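Local coordinates for protein maquette-3 (Escherichia coli, PDB 6Z0C) that is a de novo designed four-helix bundle with no known biological function, apparently made to explore buried charged networks in a hydrophobic core, at residues 22-25 with 26-30; 34-37 with 38-41; 84-87 with 88-91. All coordinates share one frame; numbering follows the deposited sequence.

Overall arrangement
All three interactions are single-helix contacts, each spanning a little over two turns, in an elongated four-helix bundle. Interactions 1 and 2 follow one another along helix 4-48, their centres about 17 Å apart, while interaction 3 belongs to helix 52-99, the next in the chain. Its centre lies about 20 Å from that of interaction 1, with nearest atoms about 8 Å apart, and about 36 Å from that of interaction 2, across the centre of the chain. Residues 34-41 carry a buried lysine paired with glutamates of two other helices; residues 22-30 and 84-91 combine apolar core side chains with glutamine. A potassium ion is bound separately, by Gly101, Gly103 and Gln200.

Interaction 1: residues 22-25 with 26-30; sequences QEIQ and QLIRE
Gln25 and Arg29, one helical turn apart, meet through backbone and side chain together. The amide N of Arg29 donates to Gln25 O at 3.1 Å, and the guanidinium then folds back over that same carbonyl, with Gln25 O 3.8 Å from its plane and over its centre. A bend at chi3 (-69°) brings the arginine back along the helix and leaves NH2 near CB of Gln25. The face of the cation is thus turned to the carbonyl, while NH1 and, weakly, NE donate at its edge. There Gln26 OE1 lies in the guanidinium plane and accepts a bond of 2.7 Å from Arg29 NH1, with an N-H...O angle of 156°, plus the weak one from NE. The other end of the same amide, Gln26 NE2, makes a weak, long bond of 3.4 Å to Glu30 OE1, so Gln26 links the cation to the carboxylate.

Three further i to i+4 backbone bonds complete the set: Gln26 N to Gln22 O, Leu27 N to Glu23 O and Ile28 N to Ile24 O, each 2.9 Å. On the buried side, CG2 of Ile24 and CD1 of Ile28 are 3.9 Å apart, the two side chains running at a slant to each other, and both rest on Phe125 of helix 105-144. Leu27 packs on Leu172 and Leu175 of helix 152-194, and Gln25 reaches Gln76, Ala79 and Gln83 of helix 52-99.

The helix is therefore amphipathic in its chemistry. On its exposed side the Gln26 amide bridges two opposite charges, its rotation probably set by them, though the carboxylate holds it only weakly. Ile24, Leu27 and Ile28 give the inward side its hydrocarbon, with Gln25 beside them against helix 52-99.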
# COMPACT_ATOMS: atom_id res chain seq x y z
N GLN A 22 4.54 -8.60 2.25
CA GLN A 22 3.65 -9.79 2.14
C GLN A 22 2.29 -9.45 2.77
O GLN A 22 1.26 -9.75 2.14
CB GLN A 22 4.30 -11.02 2.78
CG GLN A 22 5.48 -11.56 1.99
CD GLN A 22 6.17 -12.71 2.69
OE1 GLN A 22 5.59 -13.38 3.55
NE2 GLN A 22 7.42 -12.94 2.33
N GLU A 23 2.30 -8.84 3.95
CA GLU A 23 1.07 -8.40 4.67
C GLU A 23 0.30 -7.40 3.80
O GLU A 23 -0.93 -7.51 3.71
CB GLU A 23 1.43 -7.80 6.03
CG GLU A 23 0.23 -7.42 6.87
CD GLU A 23 0.55 -6.97 8.29
OE1 GLU A 23 1.75 -6.75 8.59
OE2 GLU A 23 -0.40 -6.83 9.08
N ILE A 24 1.01 -6.45 3.18
CA ILE A 24 0.42 -5.45 2.24
C ILE A 24 -0.23 -6.18 1.06
O ILE A 24 -1.38 -5.86 0.73
CB ILE A 24 1.48 -4.42 1.80
CG1 ILE A 24 1.76 -3.41 2.92
CG2 ILE A 24 1.08 -3.75 0.50
CD1 ILE A 24 2.95 -2.52 2.68
N GLN A 25 0.47 -7.12 0.43
CA GLN A 25 -0.06 -7.87 -0.74
C GLN A 25 -1.32 -8.65 -0.34
O GLN A 25 -2.28 -8.67 -1.14
CB GLN A 25 1.02 -8.78 -1.34
CG GLN A 25 2.20 -8.01 -1.90
CD GLN A 25 2.71 -8.58 -3.20
OE1 GLN A 25 3.25 -9.68 -3.24
NE2 GLN A 25 2.54 -7.82 -4.27
N GLN A 26 -1.32 -9.26 0.85
CA GLN A 26 -2.49 -10.03 1.36
C GLN A 26 -3.66 -9.07 1.59
O GLN A 26 -4.80 -9.44 1.23
CB GLN A 26 -2.14 -10.80 2.63
CG GLN A 26 -3.30 -11.63 3.18
CD GLN A 26 -3.81 -12.66 2.19
OE1 GLN A 26 -3.06 -13.19 1.37
NE2 GLN A 26 -5.10 -12.94 2.25
N LEU A 27 -3.42 -7.90 2.18
CA LEU A 27 -4.50 -6.91 2.47
C LEU A 27 -5.07 -6.39 1.15
O LEU A 27 -6.30 -6.27 1.05
CB LEU A 27 -3.97 -5.78 3.36
CG LEU A 27 -4.97 -4.67 3.69
CD1 LEU A 27 -6.30 -5.24 4.16
CD2 LEU A 27 -4.40 -3.73 4.75
N ILE A 28 -4.23 -6.14 0.14
CA ILE A 28 -4.70 -5.72 -1.21
C ILE A 28 -5.62 -6.81 -1.79
O ILE A 28 -6.67 -6.45 -2.34
CB ILE A 28 -3.53 -5.39 -2.16
CG1 ILE A 28 -2.81 -4.11 -1.73
CG2 ILE A 28 -4.04 -5.29 -3.59
CD1 ILE A 28 -1.46 -3.93 -2.39
N ARG A 29 -5.23 -8.08 -1.67
CA ARG A 29 -6.05 -9.22 -2.17
C ARG A 29 -7.41 -9.20 -1.47
O ARG A 29 -8.42 -9.39 -2.16
CB ARG A 29 -5.33 -10.56 -1.96
CG ARG A 29 -4.30 -10.88 -3.03
CD ARG A 29 -3.90 -12.35 -3.02
NE ARG A 29 -3.14 -12.67 -1.82
CZ ARG A 29 -1.83 -12.49 -1.67
NH1 ARG A 29 -1.25 -12.80 -0.53
NH2 ARG A 29 -1.10 -12.00 -2.66
N GLU A 30 -7.44 -8.96 -0.15
CA GLU A 30 -8.70 -8.91 0.65
C GLU A 30 -9.54 -7.71 0.20
O GLU A 30 -10.77 -7.87 0.09
CB GLU A 30 -8.38 -8.88 2.15
CG GLU A 30 -7.86 -10.22 2.65
CD GLU A 30 -7.27 -10.23 4.05
OE1 GLU A 30 -6.97 -11.34 4.55
OE2 GLU A 30 -7.09 -9.14 4.64

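Interaction 2: residues 34-37 with 38-41; sequences IKLQ and IIKQ
Lys35 and Ile39 are joined by a backbone hydrogen bond, Ile39 N to Lys35 O at 2.9 Å, but the strongest polar partners of the lysine lie on other helices. Its buried ammonium, Lys35 NZ, forms salt bridges with Glu136 of helix 105-144 and Glu65 of helix 52-99, and a hydrogen bond with Gln68. The chain reaches them by bending at its far end, with chi3 of 62° and chi4 of 66°, which curls NZ round instead of letting it extend straight from the helix.

The remaining backbone bonds all span one turn. Ile38 N donates to Ile34 O at 2.9 Å, Lys40 N to Leu36 O at 3.2 Å, and Gln41 N to Gln37 O at 3.1 Å. The aliphatic stem of Lys40 also follows the turn back, CG lying 3.5 Å from Leu36 O.

Farther out, Ile34 and Ile38 lie side by side and point the same way, CG1 of Ile34 touching CD1 of Ile38 at 3.8 Å. The extended Ile34, with CG1 anti to the backbone N (chi1 -178°), directs that branch along the helix toward its neighbour. Both isoleucines pack on Val165 of helix 152-194. A looser apolar approach, 4.3 Å between CD1 of Leu36 and CD1 of Ile39, lies on another side of the helix, where Ile39 packs on Glu65 and Ile69 of helix 52-99.

These two turns thus supply both hydrocarbon and charge to the bundle interior. The pair of carboxylates and the amide round the buried ammonium probably favour the protonated lysine and offset its charge, consistent with the design of buried ion-pair networks in this protein.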
# COMPACT_ATOMS: atom_id res chain seq x y z
N ILE A 34 -13.45 -7.86 -1.48
CA ILE A 34 -14.65 -7.13 -0.98
C ILE A 34 -15.10 -6.11 -2.03
O ILE A 34 -16.32 -5.95 -2.19
CB ILE A 34 -14.45 -6.47 0.41
CG1 ILE A 34 -15.75 -5.79 0.86
CG2 ILE A 34 -13.28 -5.49 0.41
CD1 ILE A 34 -15.81 -5.44 2.32
N LYS A 35 -14.18 -5.43 -2.71
CA LYS A 35 -14.54 -4.33 -3.65
C LYS A 35 -15.26 -4.93 -4.86
O LYS A 35 -16.25 -4.31 -5.31
CB LYS A 35 -13.32 -3.46 -4.00
CG LYS A 35 -12.95 -2.47 -2.90
CD LYS A 35 -11.94 -1.41 -3.29
CE LYS A 35 -12.40 -0.50 -4.41
NZ LYS A 35 -13.56 0.34 -4.01
N LEU A 36 -14.85 -6.10 -5.34
CA LEU A 36 -15.54 -6.78 -6.47
C LEU A 36 -16.93 -7.25 -6.00
O LEU A 36 -17.89 -7.13 -6.79
CB LEU A 36 -14.69 -7.94 -6.99
CG LEU A 36 -15.16 -8.57 -8.31
CD1 LEU A 36 -15.45 -7.50 -9.36
CD2 LEU A 36 -14.15 -9.56 -8.83
N GLN A 37 -17.05 -7.75 -4.76
CA GLN A 37 -18.35 -8.14 -4.15
C GLN A 37 -19.26 -6.90 -4.13
O GLN A 37 -20.43 -7.03 -4.50
CB GLN A 37 -18.14 -8.73 -2.76
CG GLN A 37 -17.50 -10.11 -2.78
CD GLN A 37 -17.19 -10.67 -1.41
OE1 GLN A 37 -17.05 -9.94 -0.43
NE2 GLN A 37 -17.05 -11.99 -1.34
N ILE A 38 -18.71 -5.74 -3.76
CA ILE A 38 -19.49 -4.47 -3.65
C ILE A 38 -19.90 -3.99 -5.05
O ILE A 38 -21.03 -3.50 -5.16
CB ILE A 38 -18.71 -3.42 -2.84
CG1 ILE A 38 -18.82 -3.74 -1.35
CG2 ILE A 38 -19.17 -2.01 -3.16
CD1 ILE A 38 -17.86 -2.98 -0.47
N ILE A 39 -19.06 -4.15 -6.08
CA ILE A 39 -19.43 -3.82 -7.49
C ILE A 39 -20.71 -4.58 -7.85
O ILE A 39 -21.62 -3.97 -8.45
CB ILE A 39 -18.28 -4.14 -8.47
CG1 ILE A 39 -17.14 -3.13 -8.33
CG2 ILE A 39 -18.80 -4.20 -9.90
CD1 ILE A 39 -16.03 -3.28 -9.35
N LYS A 40 -20.79 -5.87 -7.51
CA LYS A 40 -21.96 -6.73 -7.84
C LYS A 40 -23.19 -6.22 -7.07
O LYS A 40 -24.27 -6.19 -7.68
CB LYS A 40 -21.65 -8.20 -7.55
CG LYS A 40 -20.54 -8.78 -8.42
CD LYS A 40 -20.18 -10.21 -8.08
CE LYS A 40 -21.32 -11.17 -8.32
NZ LYS A 40 -20.86 -12.58 -8.26
N GLN A 41 -23.01 -5.81 -5.81
CA GLN A 41 -24.09 -5.24 -4.95
C GLN A 41 -24.58 -3.91 -5.54
O GLN A 41 -25.80 -3.68 -5.55
CB GLN A 41 -23.59 -5.01 -3.52
CG GLN A 41 -23.49 -6.27 -2.68
CD GLN A 41 -23.04 -5.95 -1.28
OE1 GLN A 41 -21.93 -6.29 -0.87
NE2 GLN A 41 -23.89 -5.26 -0.54

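Interaction 3: residues 84-87 with 88-91; sequences QLLQ and ELQQ
Gln87 and Gln90 set their side chains beside one another, pointing the same way, with amide planes turned 35° apart. Gln87 NE2 comes to 3.2 Å from Gln90 OE1. In both residues CG stands anti to the backbone N, and the chains then bend in opposite senses at chi2 (49° in Gln87, -76° in Gln90), which brings the two amides alongside each other. The far end of the Gln90 amide is directed elsewhere: NE2 donates to Gln11 of helix 4-48, with a weak bond to Gln94 besides.

Gln91 takes a different course. It extends beyond CG and lies back along the turn, with CG 3.4 Å from Gln87 O, the carbonyl that also accepts the backbone bond from Gln91 N at 3.0 Å. Glu88 is likewise extended and leans back the same way, its CG resting 3.5 Å from Gln84 O, so that the stem of the acid follows the preceding turn. Gln84 O in turn accepts a bond from Glu88 N that is long for a helix, at 3.3 Å.

Two shorter backbone bonds complete the set, Leu89 N to Leu85 O and Gln90 N to Leu86 O, each 2.9 Å. On the buried side Leu86 and Leu89 approach each other only loosely, CD1 of Leu86 being 4.4 Å from CD2 of Leu89.

The three leucines divide between two neighbouring helices. Leu86 packs on Ile14, Phe17 and Gln18 of helix 4-48, and Gln87 reaches Gln18 as well. Toward helix 105-144, Leu85 meets Ile118 and Leu121, Glu88 lies on Leu114, and Leu89 packs on Phe111. This stretch of helix 52-99 therefore joins two other helices of the bundle, with Gln90 adding a polar tie to helix 4-48.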
# COMPACT_ATOMS: atom_id res chain seq x y z
N GLN A 84 11.30 -6.66 -5.02
CA GLN A 84 12.48 -6.88 -5.91
C GLN A 84 13.60 -5.90 -5.52
O GLN A 84 14.75 -6.35 -5.39
CB GLN A 84 12.06 -6.74 -7.37
CG GLN A 84 11.21 -7.91 -7.86
CD GLN A 84 10.44 -7.62 -9.13
OE1 GLN A 84 10.51 -6.52 -9.69
NE2 GLN A 84 9.70 -8.61 -9.60
N LEU A 85 13.27 -4.62 -5.34
CA LEU A 85 14.26 -3.58 -4.92
C LEU A 85 14.80 -3.90 -3.53
O LEU A 85 16.00 -3.68 -3.30
CB LEU A 85 13.59 -2.20 -4.94
CG LEU A 85 13.22 -1.66 -6.32
CD1 LEU A 85 12.35 -0.42 -6.19
CD2 LEU A 85 14.46 -1.36 -7.15
N LEU A 86 13.97 -4.43 -2.63
CA LEU A 86 14.37 -4.79 -1.25
C LEU A 86 15.44 -5.90 -1.28
O LEU A 86 16.38 -5.84 -0.47
CB LEU A 86 13.13 -5.22 -0.46
CG LEU A 86 13.37 -5.53 1.02
CD1 LEU A 86 13.96 -4.33 1.75
CD2 LEU A 86 12.07 -5.97 1.68
N GLN A 87 15.31 -6.90 -2.16
CA GLN A 87 16.32 -7.99 -2.27
C GLN A 87 17.65 -7.40 -2.78
O GLN A 87 18.71 -7.83 -2.29
CB GLN A 87 15.82 -9.13 -3.15
CG GLN A 87 16.72 -10.36 -3.10
CD GLN A 87 17.06 -10.80 -1.69
OE1 GLN A 87 16.18 -10.91 -0.83
NE2 GLN A 87 18.33 -11.05 -1.44
N GLU A 88 17.59 -6.44 -3.72
CA GLU A 88 18.80 -5.76 -4.27
C GLU A 88 19.46 -4.93 -3.17
O GLU A 88 20.70 -4.88 -3.11
CB GLU A 88 18.43 -4.89 -5.47
CG GLU A 88 17.91 -5.68 -6.66
CD GLU A 88 17.67 -4.88 -7.93
OE1 GLU A 88 16.94 -5.38 -8.81
OE2 GLU A 88 18.23 -3.78 -8.04
N LEU A 89 18.65 -4.29 -2.32
CA LEU A 89 19.14 -3.51 -1.15
C LEU A 89 19.82 -4.48 -0.17
O LEU A 89 20.90 -4.12 0.33
CB LEU A 89 17.98 -2.77 -0.49
CG LEU A 89 18.38 -1.84 0.66
CD1 LEU A 89 19.19 -0.66 0.15
CD2 LEU A 89 17.15 -1.36 1.41
N GLN A 90 19.23 -5.65 0.08
CA GLN A 90 19.82 -6.69 0.95
C GLN A 90 21.21 -7.05 0.41
O GLN A 90 22.17 -7.09 1.21
CB GLN A 90 18.91 -7.91 1.05
CG GLN A 90 19.33 -8.91 2.12
CD GLN A 90 20.52 -9.74 1.71
OE1 GLN A 90 20.68 -10.09 0.54
NE2 GLN A 90 21.37 -10.05 2.67
N GLN A 91 21.31 -7.29 -0.90
CA GLN A 91 22.57 -7.71 -1.58
C GLN A 91 23.63 -6.61 -1.43
O GLN A 91 24.81 -6.95 -1.26
CB GLN A 91 22.30 -8.05 -3.05
CG GLN A 91 21.55 -9.36 -3.24
CD GLN A 91 21.23 -9.63 -4.69
OE1 GLN A 91 21.02 -8.72 -5.49
NE2 GLN A 91 21.20 -10.90 -5.05